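Side-chain contacts in DMATS type aromatic prenyltransferase (Micromonospora olivasterospora, PDB 6ZRY), which probably transfers a dimethylallyl group to the indole ring of tryptophan, presumably at its carbon 6: residues H217-V221 / W222-R226; D232-V236 / A237-E241. All coordinates share one frame; numbering follows the deposited sequence.

In the fold
Two successive helix starts make a compact comparison. Interaction 1 opens helix 221-228 as the chain leaves strand 209-220, and interaction 2 opens helix 236-247 after the following loop. Their centres lie 13 Å apart, and the two helices pack directly: Thr225 CG2 meets Ile239 CG2 at 3.4 Å, and Val221 CG2 meets Glu240 CG at 3.8 Å. Both also rest on strand 273-278, Val224 and Ile239 each touching Tyr274 and Ile276, as befits helices wrapped round the strands of an ABBA barrel. Neither contact belongs to the tryptophan pocket; the side chain of Val224 is about 12 Å from the bound tryptophan.

Interaction 1 of 2, residues H217-V221 / W222-R226; sequences HEAEV and WDVTR
Glu220 sits at the N-cap of helix 221-228, and its side chain meets that of Asp223 one turn on. Its CB lies 3.6 Å from Asp223 OD2, and CG passes the same oxygen at 3.9 Å. The chain then bends sharply (chi2 -76°), which carries the carboxylate away from the aspartate. At the tip, OE1 takes a long bond from a water that in turn accepts from Trp222 N, while OE2 forms a salt bridge with Arg252. The glutamate thus serves the first turn through water, not by direct side-chain capping. Asp223 answers in kind: a second water accepts from Glu220 N and donates to Asp223 OD2. The two carboxylates are turned well away from coplanarity, and Arg252 probably eases whatever repulsion remains.

The backbone supplies the direct bonds. Glu220 O receives Val224 N at 3.1 Å, nearly straight (160°) and in the carbonyl plane, with a weaker, bent bond from Asp223 N. Val221 O accepts Thr225 N at 2.9 Å, the donor tilted somewhat from the carbonyl plane. Thr225 OG1, placed between its own N and carbonyl carbon by a chi1 of 53°, stands 2.8 Å from Val221 O and 3.2 Å from Trp222 O; its single proton can serve either carbonyl. A valine in place of Thr225 would probably lose this second hold on the first turn, leaving both carbonyls without the hydroxyl.

On the buried side, Ala219 CB touches Val224 CG2 at 3.7 Å, joining the residue before the N-cap to the fourth residue after the N-cap. This apolar pair has the spacing of a hydrophobic staple, here at a strand-to-helix junction on the ABBA barrel.

Interaction 2 of 2, residues D232-V236 / A237-E241; sequences DGVDV and AEIEE
Asp235 reaches forward over the first turn of helix 236-247, where its carboxylate meets the main chain of Glu238. With CG anti to the backbone N (chi1 -176°), OD1 is brought over the start of the helix and accepts from Glu238 N at 3.1 Å. The donor comes from above the carboxylate plane, 69° out of it. The same oxygen has Ala237 CB beside it, only 3.2 Å away.

Glu238 starts out the same way, CG anti to its own N, but stays extended to the carboxylate and crosses the aspartate side chain at about a right angle. Beyond its CB, which lies 3.8 Å from Asp235 CB, the chain reaches far enough for OE2 to share two waters with Asp235. One accepts from Asp235 N and donates to OE2; the other donates to both OE2 and Asp235 OD2. The result is a direct Asp N-cap, with a water standing in for the return bond that would complete a capping box. OD2 and OE2 are 4.4 Å apart, close enough that their like charges may raise the proton affinity of one, though the shared water and the positive end of the helix would probably moderate this. Glu238 OE1 is held separately by Tyr301 OH.

Beneath the polar cap runs the apolar side of the turn. Ile239 has CG1 anti to its carbonyl carbon, beside its backbone N, which sets that atom 3.6 Å from Asp235 O; an extended chi2 (161°) then carries CD1 on to Val234 CB at 4.4 Å, a loose hydrophobic staple across the N-cap. Both of these side chains rest on Tyr274 of strand 273-278. Further along, Glu240 CG lies 3.4 Å from Val236 O, the carbonyl that accepts Glu240 N.

Interaction 1 of 2, residues H217-V221 / W222-R226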
# COMPACT_ATOMS: atom_id res chain seq x y z
N HIS A 217 -10.03 -4.41 -12.48
CA HIS A 217 -9.43 -5.42 -13.39
C HIS A 217 -9.71 -5.04 -14.85
O HIS A 217 -10.84 -4.66 -15.15
CB HIS A 217 -9.91 -6.83 -13.04
CG HIS A 217 -9.36 -7.30 -11.75
ND1 HIS A 217 -8.07 -7.82 -11.63
CD2 HIS A 217 -9.87 -7.25 -10.50
CE1 HIS A 217 -7.84 -8.11 -10.37
NE2 HIS A 217 -8.93 -7.76 -9.65
N GLU A 218 -8.68 -5.12 -15.71
CA GLU A 218 -8.78 -4.91 -17.18
C GLU A 218 -9.65 -3.68 -17.44
O GLU A 218 -10.74 -3.83 -18.05
CB GLU A 218 -9.35 -6.16 -17.85
CG GLU A 218 -8.41 -7.35 -17.82
CD GLU A 218 -9.10 -8.65 -17.46
OE1 GLU A 218 -9.03 -9.60 -18.27
OE2 GLU A 218 -9.72 -8.70 -16.39
N ALA A 219 -9.22 -2.53 -16.97
CA ALA A 219 -10.08 -1.33 -16.85
C ALA A 219 -9.63 -0.27 -17.84
O ALA A 219 -8.38 -0.08 -18.05
CB ALA A 219 -10.06 -0.81 -15.43
N GLU A 220 -10.61 0.43 -18.41
CA GLU A 220 -10.40 1.68 -19.16
C GLU A 220 -10.19 2.82 -18.16
O GLU A 220 -10.93 2.86 -17.16
CB GLU A 220 -11.61 1.98 -20.04
CG GLU A 220 -11.89 0.89 -21.06
CD GLU A 220 -10.96 0.90 -22.25
OE1 GLU A 220 -10.02 1.74 -22.28
OE2 GLU A 220 -11.17 0.05 -23.16
N VAL A 221 -9.25 3.71 -18.42
CA VAL A 221 -9.03 4.94 -17.60
C VAL A 221 -10.36 5.73 -17.54
O VAL A 221 -10.62 6.33 -16.52
CB VAL A 221 -7.85 5.79 -18.13
CG1 VAL A 221 -8.04 6.27 -19.54
CG2 VAL A 221 -7.56 6.97 -17.23
N TRP A 222 -11.15 5.73 -18.61
CA TRP A 222 -12.51 6.35 -18.64
C TRP A 222 -13.34 5.84 -17.46
O TRP A 222 -13.98 6.65 -16.76
CB TRP A 222 -13.17 6.01 -19.96
CG TRP A 222 -14.59 6.47 -20.11
CD1 TRP A 222 -15.70 5.71 -19.94
CD2 TRP A 222 -15.05 7.77 -20.54
NE1 TRP A 222 -16.83 6.43 -20.23
CE2 TRP A 222 -16.46 7.70 -20.59
CE3 TRP A 222 -14.43 8.99 -20.85
CZ2 TRP A 222 -17.25 8.80 -20.95
CZ3 TRP A 222 -15.22 10.06 -21.23
CH2 TRP A 222 -16.61 9.97 -21.28
N ASP A 223 -13.33 4.54 -17.25
CA ASP A 223 -14.16 3.89 -16.20
C ASP A 223 -13.56 4.14 -14.80
O ASP A 223 -14.31 4.36 -13.89
CB ASP A 223 -14.34 2.41 -16.47
CG ASP A 223 -15.18 2.11 -17.70
OD1 ASP A 223 -16.25 2.75 -17.86
OD2 ASP A 223 -14.78 1.19 -18.49
N VAL A 224 -12.23 4.08 -14.66
CA VAL A 224 -11.59 4.31 -13.36
C VAL A 224 -11.81 5.78 -12.94
O VAL A 224 -12.03 6.02 -11.75
CB VAL A 224 -10.11 3.92 -13.42
CG1 VAL A 224 -9.39 4.29 -12.16
CG2 VAL A 224 -9.94 2.45 -13.73
N THR A 225 -11.75 6.73 -13.85
CA THR A 225 -11.98 8.18 -13.52
C THR A 225 -13.46 8.41 -13.27
O THR A 225 -13.77 9.31 -12.52
CB THR A 225 -11.39 9.13 -14.57
OG1 THR A 225 -11.85 8.80 -15.87
CG2 THR A 225 -9.87 9.10 -14.54
N ARG A 226 -14.34 7.63 -13.88
CA ARG A 226 -15.80 7.74 -13.56
C ARG A 226 -16.02 7.26 -12.10
O ARG A 226 -16.74 7.93 -11.37
CB ARG A 226 -16.66 6.93 -14.54
CG ARG A 226 -18.14 6.95 -14.18
CD ARG A 226 -18.75 8.31 -13.89
NE ARG A 226 -20.12 8.11 -13.46
CZ ARG A 226 -20.47 7.71 -12.26
NH1 ARG A 226 -19.56 7.52 -11.32
NH2 ARG A 226 -21.76 7.47 -11.99
O HOH W 1 -13.23 -0.68 -17.99
O HOH W 2 -10.37 4.80 -21.13

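Interaction 2 of 2, residues D232-V236 / A237-E241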
# COMPACT_ATOMS: atom_id res chain seq x y z
N ASP A 232 -15.33 14.29 -3.86
CA ASP A 232 -15.28 15.76 -3.75
C ASP A 232 -14.02 16.31 -4.38
O ASP A 232 -12.92 15.97 -3.91
CB ASP A 232 -15.24 16.21 -2.29
CG ASP A 232 -16.60 16.38 -1.68
OD1 ASP A 232 -17.57 15.87 -2.26
OD2 ASP A 232 -16.67 17.04 -0.63
N GLY A 233 -14.20 17.15 -5.39
CA GLY A 233 -13.17 18.06 -5.90
C GLY A 233 -12.08 17.36 -6.69
O GLY A 233 -11.10 18.05 -7.01
N VAL A 234 -12.23 16.09 -7.07
CA VAL A 234 -11.23 15.44 -7.97
C VAL A 234 -11.41 15.94 -9.40
O VAL A 234 -12.57 16.12 -9.87
CB VAL A 234 -11.23 13.91 -7.93
CG1 VAL A 234 -10.97 13.39 -6.54
CG2 VAL A 234 -12.48 13.32 -8.54
N ASP A 235 -10.28 16.13 -10.06
CA ASP A 235 -10.18 16.53 -11.47
C ASP A 235 -9.97 15.26 -12.29
O ASP A 235 -8.86 14.71 -12.23
CB ASP A 235 -9.05 17.56 -11.60
CG ASP A 235 -8.87 18.16 -12.98
OD1 ASP A 235 -9.20 17.50 -13.96
OD2 ASP A 235 -8.36 19.28 -13.04
N VAL A 236 -10.99 14.80 -13.00
CA VAL A 236 -10.89 13.57 -13.84
C VAL A 236 -9.79 13.75 -14.89
O VAL A 236 -9.09 12.79 -15.13
CB VAL A 236 -12.23 13.14 -14.47
CG1 VAL A 236 -13.22 12.75 -13.41
CG2 VAL A 236 -12.82 14.18 -15.40
N ALA A 237 -9.63 14.96 -15.47
CA ALA A 237 -8.58 15.24 -16.48
C ALA A 237 -7.19 14.99 -15.88
O ALA A 237 -6.33 14.38 -16.57
CB ALA A 237 -8.73 16.66 -17.00
N GLU A 238 -6.95 15.48 -14.67
CA GLU A 238 -5.65 15.34 -13.96
C GLU A 238 -5.37 13.85 -13.75
O GLU A 238 -4.20 13.45 -13.89
CB GLU A 238 -5.69 16.09 -12.62
CG GLU A 238 -4.40 15.97 -11.80
CD GLU A 238 -4.43 16.80 -10.52
OE1 GLU A 238 -3.45 16.77 -9.78
OE2 GLU A 238 -5.47 17.45 -10.27
N ILE A 239 -6.40 13.05 -13.37
CA ILE A 239 -6.18 11.60 -13.12
C ILE A 239 -5.78 10.95 -14.44
O ILE A 239 -4.80 10.22 -14.46
CB ILE A 239 -7.40 10.92 -12.46
CG1 ILE A 239 -7.67 11.49 -11.08
CG2 ILE A 239 -7.22 9.40 -12.41
CD1 ILE A 239 -9.06 11.22 -10.58
N GLU A 240 -6.50 11.26 -15.54
CA GLU A 240 -6.16 10.71 -16.88
C GLU A 240 -4.76 11.13 -17.30
O GLU A 240 -4.05 10.26 -17.82
CB GLU A 240 -7.19 11.14 -17.92
CG GLU A 240 -8.53 10.58 -17.63
CD GLU A 240 -9.44 10.45 -18.81
OE1 GLU A 240 -9.45 11.42 -19.65
OE2 GLU A 240 -10.12 9.38 -18.90
N GLU A 241 -4.37 12.39 -17.10
CA GLU A 241 -3.01 12.89 -17.46
C GLU A 241 -1.97 12.05 -16.69
O GLU A 241 -0.96 11.64 -17.29
CB GLU A 241 -2.84 14.37 -17.13
CG GLU A 241 -3.55 15.29 -18.13
CD GLU A 241 -3.71 16.75 -17.75
OE1 GLU A 241 -4.27 17.52 -18.56
OE2 GLU A 241 -3.29 17.13 -16.65
O HOH W 3 -7.91 16.79 -8.67
O HOH W 4 -5.98 19.46 -11.66